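Local coordinates for methylmalonyl-CoA carboxyltransferase 12S subunit (Propionibacterium freudenreichii, PDB 1ON3), which transfers the carboxyl group of methylmalonyl-CoA to the biotin of the 1.3S subunit, as the hexameric core of transcarboxylase, at residues G289-D301 / R322-S336. Residues are numbered along the deposited sequence; the frame is centred on the assembly and turned at random.
Sequences GYDVRDVIAKIVD and RVNGRSVGIVANQPS
Asp301 meets the type I' turn from Val323 to Arg326 at one end of this contact, and Gln334 meets Asp291 and Val292, in the turn leading into helix 293-299, at the other, in the C-terminal carboxyltransferase domain of the crotonase-like fold. The helix packs on the beta hairpin of strands 316-323 and 326-333. Both carboxylate oxygens of Asp301 take turn amides on their syn sides, each tilted a little under 30° out of plane: Gly325 N gives to OD1 at 2.7 Å, Asn324 N to OD2 at 2.9 Å. Asn269 N also donates to OD1, and Arg496 forms a salt bridge with OD2. Asp301 N reaches Arg322 O at 2.8 Å, and a water links Asp301 O to Arg322 N.

Gln334, extended at chi1 (-177°) but bent at chi2, brings its amide to both partners. OE1 accepts from Val292 N in a nearly straight bond, while NE2 comes from above the Asp291 carboxylate to OD1, the two planes 83° apart. That oxygen also caps Arg293 N, and Arg293, also paired with Glu307, grips the carboxylate side-on through NE and NH2. An alanine at Asp291 would probably leave Arg293 N without its cap, Gln334 NE2 without its acceptor and the guanidinium without this two-nitrogen grip.

Between the ends, Ile296 CD1 lies against Ile330 CG2, the side chains running antiparallel, and Val300 CG1 presses tightly on Ile330 CD1 (3.5 Å). Buried Asn333 O finds no partner, lying against Val292 CG1. Pro335 CD makes a CH-pi contact over one Tyr290 face, toward the rim; the ring's OH bonds Asp369, and Ser336 OG donates to Tyr290 O at 2.8 Å from above the carbonyl plane.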
loop_
_atom_site.group_PDB
_atom_site.type_symbol
_atom_site.label_atom_id
_atom_site.label_comp_id
_atom_site.label_asym_id
_atom_site.label_seq_id
_atom_site.Cartn_x
_atom_site.Cartn_y
_atom_site.Cartn_z
ATOM N N GLY E 289 -31.986 3.541 42.540
ATOM C CA GLY E 289 -30.723 3.639 41.829
ATOM C C GLY E 289 -29.661 2.846 42.569
ATOM O O GLY E 289 -29.974 2.041 43.446
ATOM N N TYR E 290 -28.404 3.075 42.219
ATOM C CA TYR E 290 -27.276 2.388 42.836
ATOM C C TYR E 290 -26.028 3.010 42.233
ATOM O O TYR E 290 -26.139 3.839 41.339
ATOM C CB TYR E 290 -27.314 0.890 42.507
ATOM C CG TYR E 290 -27.274 0.569 41.026
ATOM C CD1 TYR E 290 -26.076 0.225 40.390
ATOM C CD2 TYR E 290 -28.440 0.616 40.256
ATOM C CE1 TYR E 290 -26.044 -0.062 39.017
ATOM C CE2 TYR E 290 -28.422 0.325 38.893
ATOM C CZ TYR E 290 -27.227 -0.012 38.277
ATOM O OH TYR E 290 -27.234 -0.319 36.935
ATOM N N ASP E 291 -24.854 2.626 42.725
ATOM C CA ASP E 291 -23.599 3.152 42.189
ATOM C C ASP E 291 -23.051 2.093 41.250
ATOM O O ASP E 291 -22.684 1.007 41.689
ATOM C CB ASP E 291 -22.583 3.406 43.294
ATOM C CG ASP E 291 -21.407 4.245 42.815
ATOM O OD1 ASP E 291 -20.957 4.043 41.666
ATOM O OD2 ASP E 291 -20.923 5.097 43.594
ATOM N N VAL E 292 -22.992 2.407 39.960
ATOM C CA VAL E 292 -22.517 1.441 38.981
ATOM C C VAL E 292 -21.055 1.033 39.171
ATOM O O VAL E 292 -20.624 0.008 38.656
ATOM C CB VAL E 292 -22.753 1.972 37.538
ATOM C CG1 VAL E 292 -21.787 3.115 37.218
ATOM C CG2 VAL E 292 -22.623 0.835 36.538
ATOM N N ARG E 293 -20.286 1.818 39.918
ATOM C CA ARG E 293 -18.892 1.466 40.136
ATOM C C ARG E 293 -18.803 0.249 41.057
ATOM O O ARG E 293 -17.768 -0.400 41.126
ATOM C CB ARG E 293 -18.117 2.659 40.706
ATOM C CG ARG E 293 -17.941 3.785 39.666
ATOM C CD ARG E 293 -17.502 5.089 40.314
ATOM N NE ARG E 293 -18.524 5.621 41.220
ATOM C CZ ARG E 293 -18.547 6.875 41.668
ATOM N NH1 ARG E 293 -17.604 7.735 41.290
ATOM N NH2 ARG E 293 -19.502 7.268 42.502
ATOM N N ASP E 294 -19.888 -0.062 41.762
ATOM C CA ASP E 294 -19.883 -1.252 42.612
ATOM C C ASP E 294 -19.900 -2.475 41.700
ATOM O O ASP E 294 -19.364 -3.530 42.043
ATOM C CB ASP E 294 -21.092 -1.265 43.559
ATOM C CG ASP E 294 -20.956 -0.254 44.678
ATOM O OD1 ASP E 294 -19.809 0.069 45.055
ATOM O OD2 ASP E 294 -21.984 0.211 45.187
ATOM N N VAL E 295 -20.513 -2.332 40.528
ATOM C CA VAL E 295 -20.543 -3.424 39.570
ATOM C C VAL E 295 -19.141 -3.516 38.973
ATOM O O VAL E 295 -18.563 -4.599 38.872
ATOM C CB VAL E 295 -21.552 -3.167 38.436
ATOM C CG1 VAL E 295 -21.420 -4.253 37.379
ATOM C CG2 VAL E 295 -22.987 -3.130 39.006
ATOM N N ILE E 296 -18.591 -2.366 38.594
ATOM C CA ILE E 296 -17.256 -2.322 38.008
ATOM C C ILE E 296 -16.234 -2.972 38.932
ATOM O O ILE E 296 -15.453 -3.807 38.497
ATOM C CB ILE E 296 -16.813 -0.855 37.711
ATOM C CG1 ILE E 296 -17.723 -0.251 36.628
ATOM C CG2 ILE E 296 -15.324 -0.824 37.281
ATOM C CD1 ILE E 296 -17.459 1.242 36.306
ATOM N N ALA E 297 -16.243 -2.586 40.206
ATOM C CA ALA E 297 -15.284 -3.120 41.170
ATOM C C ALA E 297 -15.295 -4.638 41.243
ATOM O O ALA E 297 -14.249 -5.265 41.437
ATOM C CB ALA E 297 -15.540 -2.536 42.549
ATOM N N LYS E 298 -16.468 -5.238 41.076
ATOM C CA LYS E 298 -16.571 -6.691 41.140
ATOM C C LYS E 298 -16.226 -7.424 39.854
ATOM O O LYS E 298 -16.111 -8.651 39.858
ATOM C CB LYS E 298 -17.968 -7.100 41.613
ATOM C CG LYS E 298 -18.255 -6.626 43.027
ATOM C CD LYS E 298 -19.597 -7.103 43.547
ATOM C CE LYS E 298 -19.846 -6.540 44.942
ATOM N NZ LYS E 298 -18.723 -6.847 45.879
ATOM N N ILE E 299 -16.037 -6.699 38.755
ATOM C CA ILE E 299 -15.715 -7.381 37.514
ATOM C C ILE E 299 -14.311 -7.126 36.969
ATOM O O ILE E 299 -13.809 -7.909 36.167
ATOM C CB ILE E 299 -16.748 -7.073 36.415
ATOM C CG1 ILE E 299 -16.747 -5.587 36.075
ATOM C CG2 ILE E 299 -18.143 -7.476 36.901
ATOM C CD1 ILE E 299 -17.646 -5.246 34.897
ATOM N N VAL E 300 -13.666 -6.050 37.406
ATOM C CA VAL E 300 -12.318 -5.756 36.922
ATOM C C VAL E 300 -11.263 -6.310 37.878
ATOM O O VAL E 300 -11.532 -6.508 39.066
ATOM C CB VAL E 300 -12.097 -4.219 36.737
ATOM C CG1 VAL E 300 -13.161 -3.658 35.819
ATOM C CG2 VAL E 300 -12.126 -3.498 38.069
ATOM N N ASP E 301 -10.062 -6.559 37.350
ATOM C CA ASP E 301 -8.962 -7.107 38.143
ATOM C C ASP E 301 -8.715 -6.356 39.439
ATOM O O ASP E 301 -8.503 -5.149 39.437
ATOM C CB ASP E 301 -7.649 -7.103 37.342
ATOM C CG ASP E 301 -7.588 -8.189 36.279
ATOM O OD1 ASP E 301 -6.490 -8.368 35.694
ATOM O OD2 ASP E 301 -8.615 -8.858 36.026
ATOM N N ARG E 322 -8.608 -3.135 34.118
ATOM C CA ARG E 322 -8.011 -4.271 33.455
ATOM C C ARG E 322 -8.810 -5.540 33.677
ATOM O O ARG E 322 -9.442 -5.728 34.727
ATOM C CB ARG E 322 -6.576 -4.480 33.943
ATOM C CG ARG E 322 -5.578 -3.458 33.393
ATOM C CD ARG E 322 -4.186 -3.714 33.927
ATOM N NE ARG E 322 -3.269 -2.640 33.558
ATOM C CZ ARG E 322 -2.923 -1.631 34.349
ATOM N NH1 ARG E 322 -3.413 -1.536 35.577
ATOM N NH2 ARG E 322 -2.079 -0.711 33.900
ATOM N N VAL E 323 -8.816 -6.390 32.660
ATOM C CA VAL E 323 -9.476 -7.679 32.769
ATOM C C VAL E 323 -8.409 -8.670 32.333
ATOM O O VAL E 323 -7.926 -8.612 31.205
ATOM C CB VAL E 323 -10.720 -7.787 31.857
ATOM C CG1 VAL E 323 -11.322 -9.194 31.985
ATOM C CG2 VAL E 323 -11.768 -6.742 32.280
ATOM N N ASN E 324 -8.025 -9.561 33.240
ATOM C CA ASN E 324 -6.978 -10.540 32.952
ATOM C C ASN E 324 -5.702 -9.809 32.524
ATOM O O ASN E 324 -4.986 -10.252 31.623
ATOM C CB ASN E 324 -7.427 -11.500 31.851
ATOM C CG ASN E 324 -8.640 -12.345 32.256
ATOM O OD1 ASN E 324 -9.394 -12.792 31.398
ATOM N ND2 ASN E 324 -8.814 -12.575 33.554
ATOM N N GLY E 325 -5.434 -8.679 33.174
ATOM C CA GLY E 325 -4.240 -7.895 32.877
ATOM C C GLY E 325 -4.291 -6.973 31.674
ATOM O O GLY E 325 -3.385 -6.161 31.480
ATOM N N ARG E 326 -5.346 -7.076 30.871
ATOM C CA ARG E 326 -5.480 -6.253 29.667
ATOM C C ARG E 326 -6.186 -4.927 29.951
ATOM O O ARG E 326 -7.249 -4.911 30.590
ATOM C CB ARG E 326 -6.278 -7.035 28.602
ATOM C CG ARG E 326 -6.494 -6.347 27.269
ATOM C CD ARG E 326 -7.666 -7.000 26.527
ATOM N NE ARG E 326 -7.492 -8.450 26.359
ATOM C CZ ARG E 326 -6.636 -8.995 25.495
ATOM N NH1 ARG E 326 -5.897 -8.214 24.722
ATOM N NH2 ARG E 326 -6.491 -10.312 25.431
ATOM N N SER E 327 -5.597 -3.823 29.482
ATOM C CA SER E 327 -6.206 -2.506 29.650
ATOM C C SER E 327 -7.530 -2.465 28.899
ATOM O O SER E 327 -7.611 -2.918 27.754
ATOM C CB SER E 327 -5.329 -1.376 29.077
ATOM O OG SER E 327 -4.136 -1.173 29.816
ATOM N N VAL E 328 -8.563 -1.938 29.558
ATOM C CA VAL E 328 -9.877 -1.760 28.938
ATOM C C VAL E 328 -10.440 -0.414 29.397
ATOM O O VAL E 328 -10.046 0.117 30.445
ATOM C CB VAL E 328 -10.925 -2.862 29.343
ATOM C CG1 VAL E 328 -10.448 -4.235 28.892
ATOM C CG2 VAL E 328 -11.189 -2.827 30.844
ATOM N N GLY E 329 -11.347 0.133 28.600
ATOM C CA GLY E 329 -12.003 1.378 28.951
ATOM C C GLY E 329 -13.460 1.035 29.229
ATOM O O GLY E 329 -14.127 0.417 28.396
ATOM N N ILE E 330 -13.966 1.436 30.389
ATOM C CA ILE E 330 -15.346 1.133 30.760
ATOM C C ILE E 330 -16.204 2.388 30.688
ATOM O O ILE E 330 -15.802 3.433 31.183
ATOM C CB ILE E 330 -15.418 0.544 32.193
ATOM C CG1 ILE E 330 -14.660 -0.791 32.225
ATOM C CG2 ILE E 330 -16.873 0.365 32.626
ATOM C CD1 ILE E 330 -14.578 -1.431 33.568
ATOM N N VAL E 331 -17.363 2.269 30.040
ATOM C CA VAL E 331 -18.318 3.373 29.882
ATOM C C VAL E 331 -19.604 2.818 30.491
ATOM O O VAL E 331 -20.155 1.831 30.005
ATOM C CB VAL E 331 -18.530 3.702 28.388
ATOM C CG1 VAL E 331 -19.468 4.904 28.231
ATOM C CG2 VAL E 331 -17.173 4.008 27.732
ATOM N N ALA E 332 -20.079 3.460 31.551
ATOM C CA ALA E 332 -21.241 2.967 32.265
ATOM C C ALA E 332 -22.188 4.067 32.746
ATOM O O ALA E 332 -21.746 5.106 33.239
ATOM C CB ALA E 332 -20.752 2.137 33.461
ATOM N N ASN E 333 -23.491 3.841 32.610
ATOM C CA ASN E 333 -24.443 4.841 33.086
ATOM C C ASN E 333 -24.506 4.776 34.611
ATOM O O ASN E 333 -24.313 3.710 35.203
ATOM C CB ASN E 333 -25.823 4.589 32.486
ATOM C CG ASN E 333 -25.765 4.365 30.989
ATOM O OD1 ASN E 333 -25.927 3.239 30.505
ATOM N ND2 ASN E 333 -25.530 5.438 30.244
ATOM N N GLN E 334 -24.790 5.912 35.244
ATOM C CA GLN E 334 -24.854 5.999 36.708
ATOM C C GLN E 334 -26.299 6.284 37.172
ATOM O O GLN E 334 -26.687 7.437 37.323
ATOM C CB GLN E 334 -23.911 7.120 37.178
ATOM C CG GLN E 334 -23.797 7.290 38.696
ATOM C CD GLN E 334 -23.245 6.057 39.377
ATOM O OE1 GLN E 334 -23.933 5.043 39.501
ATOM N NE2 GLN E 334 -21.988 6.132 39.814
ATOM N N PRO E 335 -27.095 5.227 37.427
ATOM C CA PRO E 335 -28.489 5.380 37.859
ATOM C C PRO E 335 -28.710 6.268 39.077
ATOM O O PRO E 335 -29.784 6.850 39.238
ATOM C CB PRO E 335 -28.935 3.930 38.090
ATOM C CG PRO E 335 -28.116 3.171 37.096
ATOM C CD PRO E 335 -26.754 3.797 37.325
ATOM N N SER E 336 -27.696 6.371 39.927
ATOM C CA SER E 336 -27.796 7.186 41.126
ATOM C C SER E 336 -27.677 8.692 40.886
ATOM O O SER E 336 -27.793 9.473 41.829
ATOM C CB SER E 336 -26.743 6.734 42.136
ATOM O OG SER E 336 -25.480 6.588 41.508
HETATM O O HOH W 1 -8.381 -3.417 37.072
#